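Hypothetical protein (Thermotoga maritima, PDB 2NZC) is of unknown function but, as an ACT-like member of the TM1266 family, probably acts as a regulator of the iron-only hydrogenase system. Local coordinates at residues D[5-10]-D[34-39]; D[67-70]-D[76-79]. All blocks are in the same frame, centred on the assembly; numbering follows the deposited sequence.

Contact 1 of 2, residues D[5-10]-D[34-39]; sequences KRFYIL and DILLRV
Leu36 meets the Phe7 ring obliquely, CD1 of Leu36 lying 3.5 Å from CE2 of Phe7 and 4.1 Å from its CD2, and the two side chains cross at about a right angle. Glu45 of the third subunit also packs against Phe7. The pair spans second-neighbour strands of the four-stranded antiparallel sheet of an ACT-like fold (strand order 35-43, 48-57, 6-15, 75-81). Strand 48-57 runs between 6-15 and 35-43, which explains the 9.4 Å between the CA atoms of Phe7 and Leu36 and the absence of hydrogen bonds across the contact. Both side chains bridge over that middle strand and touch its Lys56.

Leu36 and Leu37 together face Val54 in a classic beta bulge. On the sheet surface turned to the other subunits, Leu36 also packs against Tyr41 of the third subunit. The opposite surface carries Tyr8, whose side chain touches Asn59 and Ile62 of helix 59-69; NE and NH2 of Arg6 make only weak hydrogen bonds to its OH.

Where the strands begin, charge replaces apolar contact. Lys5 is extended as far as CE and then bends at its last torsion (chi4 -54°), which brings NZ toward OD2 of Asp34, the two side chains again crossing at about a right angle. This salt bridge is long, and the carboxylate has a firmer partner within the chain: OD2 of Asp34 hydrogen-bonds to Thr57 OG1 while NZ of Lys5 stays 4.0 Å from that same oxygen.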
ATOM      1  N   LYS D   5     -17.523  15.636   4.660  1.00 39.24           N
ATOM      2  CA  LYS D   5     -16.556  15.026   3.757  1.00 37.95           C
ATOM      3  C   LYS D   5     -16.937  13.568   3.531  1.00 37.10           C
ATOM      4  O   LYS D   5     -17.492  12.929   4.428  1.00 37.49           O
ATOM      5  CB  LYS D   5     -15.159  15.153   4.339  1.00 38.49           C
ATOM      6  CG  LYS D   5     -14.639  16.585   4.356  1.00 40.47           C
ATOM      7  CD  LYS D   5     -13.261  16.670   5.004  1.00 43.21           C
ATOM      8  CE  LYS D   5     -12.873  18.126   5.229  1.00 46.02           C
ATOM      9  NZ  LYS D   5     -12.964  18.903   3.961  1.00 46.18           N
ATOM     10  N   ARG D   6     -16.675  13.073   2.323  1.00 35.30           N
ATOM     11  CA  ARG D   6     -16.947  11.699   1.923  1.00 33.95           C
ATOM     12  C   ARG D   6     -15.654  11.020   1.471  1.00 32.78           C
ATOM     13  O   ARG D   6     -14.711  11.686   1.086  1.00 31.81           O
ATOM     14  CB  ARG D   6     -17.935  11.706   0.755  1.00 33.82           C
ATOM     15  CG  ARG D   6     -19.395  11.741   1.208  1.00 38.53           C
ATOM     16  CD  ARG D   6     -20.374  12.431   0.225  1.00 44.42           C
ATOM     17  NE  ARG D   6     -20.079  12.251  -1.207  1.00 49.91           N
ATOM     18  CZ  ARG D   6     -20.182  11.112  -1.904  1.00 51.06           C
ATOM     19  NH1 ARG D   6     -20.542   9.969  -1.324  1.00 51.17           N
ATOM     20  NH2 ARG D   6     -19.897  11.114  -3.202  1.00 51.73           N
ATOM     21  N   PHE D   7     -15.626   9.693   1.500  1.00 31.53           N
ATOM     22  CA  PHE D   7     -14.503   8.952   0.996  1.00 31.87           C
ATOM     23  C   PHE D   7     -14.598   8.724  -0.509  1.00 31.88           C
ATOM     24  O   PHE D   7     -15.668   8.402  -1.053  1.00 30.68           O
ATOM     25  CB  PHE D   7     -14.390   7.592   1.702  1.00 32.17           C
ATOM     26  CG  PHE D   7     -13.957   7.684   3.126  1.00 33.22           C
ATOM     27  CD1 PHE D   7     -14.887   7.916   4.127  1.00 35.60           C
ATOM     28  CD2 PHE D   7     -12.620   7.498   3.474  1.00 36.91           C
ATOM     29  CE1 PHE D   7     -14.503   7.997   5.473  1.00 37.35           C
ATOM     30  CE2 PHE D   7     -12.225   7.579   4.825  1.00 38.01           C
ATOM     31  CZ  PHE D   7     -13.177   7.839   5.816  1.00 35.60           C
ATOM     32  N   TYR D   8     -13.452   8.848  -1.153  1.00 32.30           N
ATOM     33  CA  TYR D   8     -13.317   8.590  -2.573  1.00 33.56           C
ATOM     34  C   TYR D   8     -12.104   7.752  -2.782  1.00 34.08           C
ATOM     35  O   TYR D   8     -11.094   7.876  -2.041  1.00 33.96           O
ATOM     36  CB  TYR D   8     -13.173   9.899  -3.369  1.00 33.60           C
ATOM     37  CG  TYR D   8     -14.383  10.811  -3.262  1.00 33.43           C
ATOM     38  CD1 TYR D   8     -15.433  10.733  -4.177  1.00 34.91           C
ATOM     39  CD2 TYR D   8     -14.469  11.743  -2.241  1.00 34.38           C
ATOM     40  CE1 TYR D   8     -16.557  11.569  -4.052  1.00 34.45           C
ATOM     41  CE2 TYR D   8     -15.558  12.589  -2.108  1.00 31.03           C
ATOM     42  CZ  TYR D   8     -16.598  12.495  -3.017  1.00 33.62           C
ATOM     43  OH  TYR D   8     -17.666  13.331  -2.873  1.00 33.24           O
ATOM     44  N   ILE D   9     -12.191   6.906  -3.806  1.00 34.57           N
ATOM     45  CA  ILE D   9     -11.049   6.149  -4.295  1.00 36.39           C
ATOM     46  C   ILE D   9     -10.601   6.715  -5.667  1.00 36.63           C
ATOM     47  O   ILE D   9     -11.439   6.943  -6.569  1.00 36.54           O
ATOM     48  CB  ILE D   9     -11.444   4.674  -4.434  1.00 37.50           C
ATOM     49  CG1 ILE D   9     -11.726   4.077  -3.057  1.00 37.53           C
ATOM     50  CG2 ILE D   9     -10.367   3.896  -5.152  1.00 39.31           C
ATOM     51  CD1 ILE D   9     -12.923   3.160  -3.055  1.00 38.68           C
ATOM     52  N   LEU D  10      -9.295   6.915  -5.833  1.00 36.65           N
ATOM     53  CA  LEU D  10      -8.748   7.349  -7.118  1.00 37.33           C
ATOM     54  C   LEU D  10      -7.692   6.375  -7.587  1.00 37.22           C
ATOM     55  O   LEU D  10      -6.784   6.008  -6.828  1.00 36.80           O
ATOM     56  CB  LEU D  10      -8.113   8.724  -6.983  1.00 38.69           C
ATOM     57  CG  LEU D  10      -9.039   9.859  -7.383  1.00 40.80           C
ATOM     58  CD1 LEU D  10      -9.838  10.181  -6.164  1.00 44.53           C
ATOM     59  CD2 LEU D  10      -8.209  11.054  -7.806  1.00 42.54           C
ATOM     60  N   ASP D  34      -6.170  16.065   2.244  1.00 38.16           N
ATOM     61  CA  ASP D  34      -7.282  15.129   2.334  1.00 37.47           C
ATOM     62  C   ASP D  34      -6.931  13.759   1.796  1.00 36.18           C
ATOM     63  O   ASP D  34      -7.821  12.953   1.604  1.00 35.81           O
ATOM     64  CB  ASP D  34      -8.519  15.654   1.626  1.00 38.15           C
ATOM     65  CG  ASP D  34      -9.216  16.787   2.393  1.00 41.26           C
ATOM     66  OD1 ASP D  34      -9.070  16.919   3.632  1.00 43.60           O
ATOM     67  OD2 ASP D  34      -9.936  17.550   1.738  1.00 42.81           O
ATOM     68  N   ILE D  35      -5.648  13.507   1.548  1.00 34.43           N
ATOM     69  CA  ILE D  35      -5.216  12.178   1.099  1.00 34.19           C
ATOM     70  C   ILE D  35      -4.965  11.302   2.329  1.00 33.20           C
ATOM     71  O   ILE D  35      -4.174  11.653   3.199  1.00 32.99           O
ATOM     72  CB  ILE D  35      -3.964  12.229   0.193  1.00 34.28           C
ATOM     73  CG1 ILE D  35      -4.316  12.854  -1.166  1.00 33.46           C
ATOM     74  CG2 ILE D  35      -3.452  10.755  -0.097  1.00 34.51           C
ATOM     75  CD1 ILE D  35      -3.087  13.104  -2.112  1.00 35.54           C
ATOM     76  N   LEU D  36      -5.653  10.177   2.427  1.00 31.99           N
ATOM     77  CA  LEU D  36      -5.440   9.315   3.594  1.00 31.24           C
ATOM     78  C   LEU D  36      -4.507   8.161   3.314  1.00 30.69           C
ATOM     79  O   LEU D  36      -4.024   7.506   4.242  1.00 30.16           O
ATOM     80  CB  LEU D  36      -6.780   8.789   4.128  1.00 30.65           C
ATOM     81  CG  LEU D  36      -7.817   9.845   4.457  1.00 32.79           C
ATOM     82  CD1 LEU D  36      -9.126   9.146   4.893  1.00 34.79           C
ATOM     83  CD2 LEU D  36      -7.286  10.732   5.545  1.00 34.91           C
ATOM     84  N   LEU D  37      -4.301   7.875   2.031  1.00 31.22           N
ATOM     85  CA  LEU D  37      -3.499   6.729   1.641  1.00 30.93           C
ATOM     86  C   LEU D  37      -3.014   6.939   0.235  1.00 31.71           C
ATOM     87  O   LEU D  37      -3.779   7.384  -0.634  1.00 30.96           O
ATOM     88  CB  LEU D  37      -4.316   5.409   1.754  1.00 32.01           C
ATOM     89  CG  LEU D  37      -3.573   4.142   1.299  1.00 30.37           C
ATOM     90  CD1 LEU D  37      -2.355   3.882   2.234  1.00 28.38           C
ATOM     91  CD2 LEU D  37      -4.457   2.867   1.188  1.00 31.19           C
ATOM     92  N   ARG D  38      -1.731   6.654   0.007  1.00 31.67           N
ATOM     93  CA  ARG D  38      -1.188   6.707  -1.368  1.00 32.15           C
ATOM     94  C   ARG D  38      -0.310   5.475  -1.575  1.00 31.82           C
ATOM     95  O   ARG D  38       0.572   5.184  -0.740  1.00 31.91           O
ATOM     96  CB  ARG D  38      -0.375   7.988  -1.608  1.00 32.24           C
ATOM     97  CG  ARG D  38       0.303   8.048  -3.024  1.00 32.72           C
ATOM     98  CD  ARG D  38       0.877   9.469  -3.293  1.00 35.26           C
ATOM     99  NE  ARG D  38       1.647   9.547  -4.548  1.00 39.52           N
ATOM    100  CZ  ARG D  38       2.318  10.633  -4.957  1.00 42.27           C
ATOM    101  NH1 ARG D  38       2.320  11.749  -4.227  1.00 40.34           N
ATOM    102  NH2 ARG D  38       3.008  10.602  -6.091  1.00 42.89           N
ATOM    103  N   VAL D  39      -0.588   4.739  -2.644  1.00 32.25           N
ATOM    104  CA  VAL D  39       0.246   3.576  -3.032  1.00 33.17           C
ATOM    105  C   VAL D  39       0.701   3.785  -4.468  1.00 33.10           C
ATOM    106  O   VAL D  39      -0.131   3.972  -5.353  1.00 35.02           O
ATOM    107  CB  VAL D  39      -0.566   2.295  -2.973  1.00 33.32           C
ATOM    108  CG1 VAL D  39       0.315   1.049  -3.305  1.00 31.99           C
ATOM    109  CG2 VAL D  39      -1.270   2.181  -1.617  1.00 33.10           C
TER

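Contact 2 of 2, residues D[67-70]-D[76-79]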
ATOM      1  N   GLY D  67     -10.295  17.057 -12.305  1.00 34.52           N
ATOM      2  CA  GLY D  67     -10.195  17.942 -13.476  1.00 34.78           C
ATOM      3  C   GLY D  67      -8.742  18.171 -13.833  1.00 34.67           C
ATOM      4  O   GLY D  67      -8.366  18.116 -14.998  1.00 34.64           O
ATOM      5  N   LYS D  68      -7.919  18.397 -12.811  1.00 33.97           N
ATOM      6  CA  LYS D  68      -6.512  18.737 -13.010  1.00 33.58           C
ATOM      7  C   LYS D  68      -5.668  17.552 -13.466  1.00 33.32           C
ATOM      8  O   LYS D  68      -4.891  17.680 -14.419  1.00 32.83           O
ATOM      9  CB  LYS D  68      -5.930  19.396 -11.752  1.00 33.53           C
ATOM     10  CG  LYS D  68      -6.512  20.785 -11.487  1.00 34.99           C
ATOM     11  CD  LYS D  68      -6.054  21.330 -10.144  1.00 38.88           C
ATOM     12  CE  LYS D  68      -6.756  22.636  -9.804  1.00 39.67           C
ATOM     13  NZ  LYS D  68      -6.447  23.695 -10.813  1.00 40.32           N
ATOM     14  N   LEU D  69      -5.828  16.406 -12.805  1.00 32.62           N
ATOM     15  CA  LEU D  69      -5.155  15.182 -13.229  1.00 33.37           C
ATOM     16  C   LEU D  69      -5.444  14.860 -14.695  1.00 33.78           C
ATOM     17  O   LEU D  69      -4.523  14.546 -15.458  1.00 33.68           O
ATOM     18  CB  LEU D  69      -5.518  13.988 -12.322  1.00 33.12           C
ATOM     19  CG  LEU D  69      -4.847  13.943 -10.958  1.00 31.94           C
ATOM     20  CD1 LEU D  69      -5.538  12.959 -10.007  1.00 32.21           C
ATOM     21  CD2 LEU D  69      -3.347  13.670 -11.055  1.00 31.90           C
ATOM     22  N   GLY D  70      -6.711  15.007 -15.085  1.00 34.00           N
ATOM     23  CA  GLY D  70      -7.154  14.728 -16.449  1.00 35.23           C
ATOM     24  C   GLY D  70      -6.628  15.691 -17.502  1.00 35.72           C
ATOM     25  O   GLY D  70      -6.738  15.433 -18.706  1.00 35.78           O
ATOM     26  N   ARG D  76      -4.191   8.745 -17.015  1.00 31.59           N
ATOM     27  CA  ARG D  76      -5.603   8.376 -16.962  1.00 32.32           C
ATOM     28  C   ARG D  76      -6.027   8.235 -15.537  1.00 32.36           C
ATOM     29  O   ARG D  76      -5.324   7.593 -14.737  1.00 31.94           O
ATOM     30  CB  ARG D  76      -5.879   7.047 -17.663  1.00 32.47           C
ATOM     31  CG  ARG D  76      -5.506   6.989 -19.122  1.00 35.77           C
ATOM     32  CD  ARG D  76      -6.199   5.800 -19.787  1.00 41.61           C
ATOM     33  NE  ARG D  76      -6.285   4.644 -18.888  1.00 46.49           N
ATOM     34  CZ  ARG D  76      -5.409   3.640 -18.855  1.00 48.59           C
ATOM     35  NH1 ARG D  76      -5.583   2.647 -17.996  1.00 50.33           N
ATOM     36  NH2 ARG D  76      -4.362   3.626 -19.672  1.00 48.70           N
ATOM     37  N   VAL D  77      -7.188   8.777 -15.210  1.00 32.32           N
ATOM     38  CA  VAL D  77      -7.652   8.696 -13.838  1.00 34.25           C
ATOM     39  C   VAL D  77      -9.097   8.226 -13.741  1.00 34.36           C
ATOM     40  O   VAL D  77      -9.924   8.533 -14.595  1.00 33.52           O
ATOM     41  CB  VAL D  77      -7.391  10.016 -13.063  1.00 34.36           C
ATOM     42  CG1 VAL D  77      -8.050  11.167 -13.756  1.00 35.87           C
ATOM     43  CG2 VAL D  77      -7.821   9.883 -11.569  1.00 36.34           C
ATOM     44  N   LYS D  78      -9.381   7.446 -12.712  1.00 34.76           N
ATOM     45  CA  LYS D  78     -10.724   6.984 -12.466  1.00 36.29           C
ATOM     46  C   LYS D  78     -11.042   7.330 -11.026  1.00 36.69           C
ATOM     47  O   LYS D  78     -10.304   6.951 -10.103  1.00 35.34           O
ATOM     48  CB  LYS D  78     -10.812   5.476 -12.695  1.00 36.17           C
ATOM     49  CG  LYS D  78     -12.205   4.871 -12.585  1.00 39.46           C
ATOM     50  CD  LYS D  78     -13.006   5.062 -13.893  1.00 43.98           C
ATOM     51  CE  LYS D  78     -13.854   3.837 -14.221  1.00 45.95           C
ATOM     52  NZ  LYS D  78     -15.326   4.098 -14.262  1.00 48.48           N
ATOM     53  N   THR D  79     -12.134   8.061 -10.843  1.00 37.56           N
ATOM     54  CA  THR D  79     -12.517   8.512  -9.513  1.00 38.76           C
ATOM     55  C   THR D  79     -13.836   7.881  -9.121  1.00 39.36           C
ATOM     56  O   THR D  79     -14.796   7.951  -9.886  1.00 38.31           O
ATOM     57  CB  THR D  79     -12.631  10.051  -9.457  1.00 38.90           C
ATOM     58  OG1 THR D  79     -11.352  10.644  -9.732  1.00 40.04           O
ATOM     59  CG2 THR D  79     -13.125  10.503  -8.082  1.00 39.92           C
TER
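Leu69 and Val77 meet through purely apolar contacts, each using two carbons. CB of Leu69 lies 4.1 Å from CG1 of Val77, and farther out CD1 of Leu69 lies 4.1 Å from CG2 of Val77. The valine thus sets one methyl against the root of the leucine and the other against its tip, with the two side chains crossing at roughly a right angle. Its torsion produces this division: CG1 sits between the backbone N and the carbonyl carbon (chi1 57°), leaving CG2 anti to the N and directed at the leucine's end.

Contact with the main chain is slighter. The same CG1 of Val77 approaches the backbone N of Gly70 at 4.3 Å, so this methyl also lies near the backbone at Gly70.

No hydrogen bond joins 67-70 to 76-79; the polar links lie alongside. Thr79 OG1 bonds to Ser66 OG, one residue before the helical segment, and gives helix and strand a polar tie next to the apolar pair. On the far side of the strand, Arg76 points away from the helix, and its NH1 hydrogen-bonds to Leu82 O of the third subunit.

The contact packs the C-terminal part of helix 59-69 against strand 75-81, an outermost strand of the sheet within this chain. Ile12 of the adjoining strand 6-15 touches both Leu69 and Val77, while Val24 and Leu27 of helix 18-30 pack against Leu69.

Overall arrangement
Both contacts are partly buried and involve the same antiparallel sheet: Phe7 and Leu69 are their buried members, whereas Lys5 in contact 1 and Gly70 in contact 2 are exposed. Contact 1 relates two strands across a third and combines a hydrophobic touch with a long charge pair toward the surface; contact 2 sets a helix on a strand outermost within this chain and has no polar bond between its segments. Strand 6-15 connects them, carrying segment 5-10 beside 75-81. Buried Leu10 forms the junction: its CD2 lies 4.0 Å from Leu69 CD1 and 4.0 Å from Val77 CG2. Contact 1 lies within reach of three other subunits, contact 2 of the third alone.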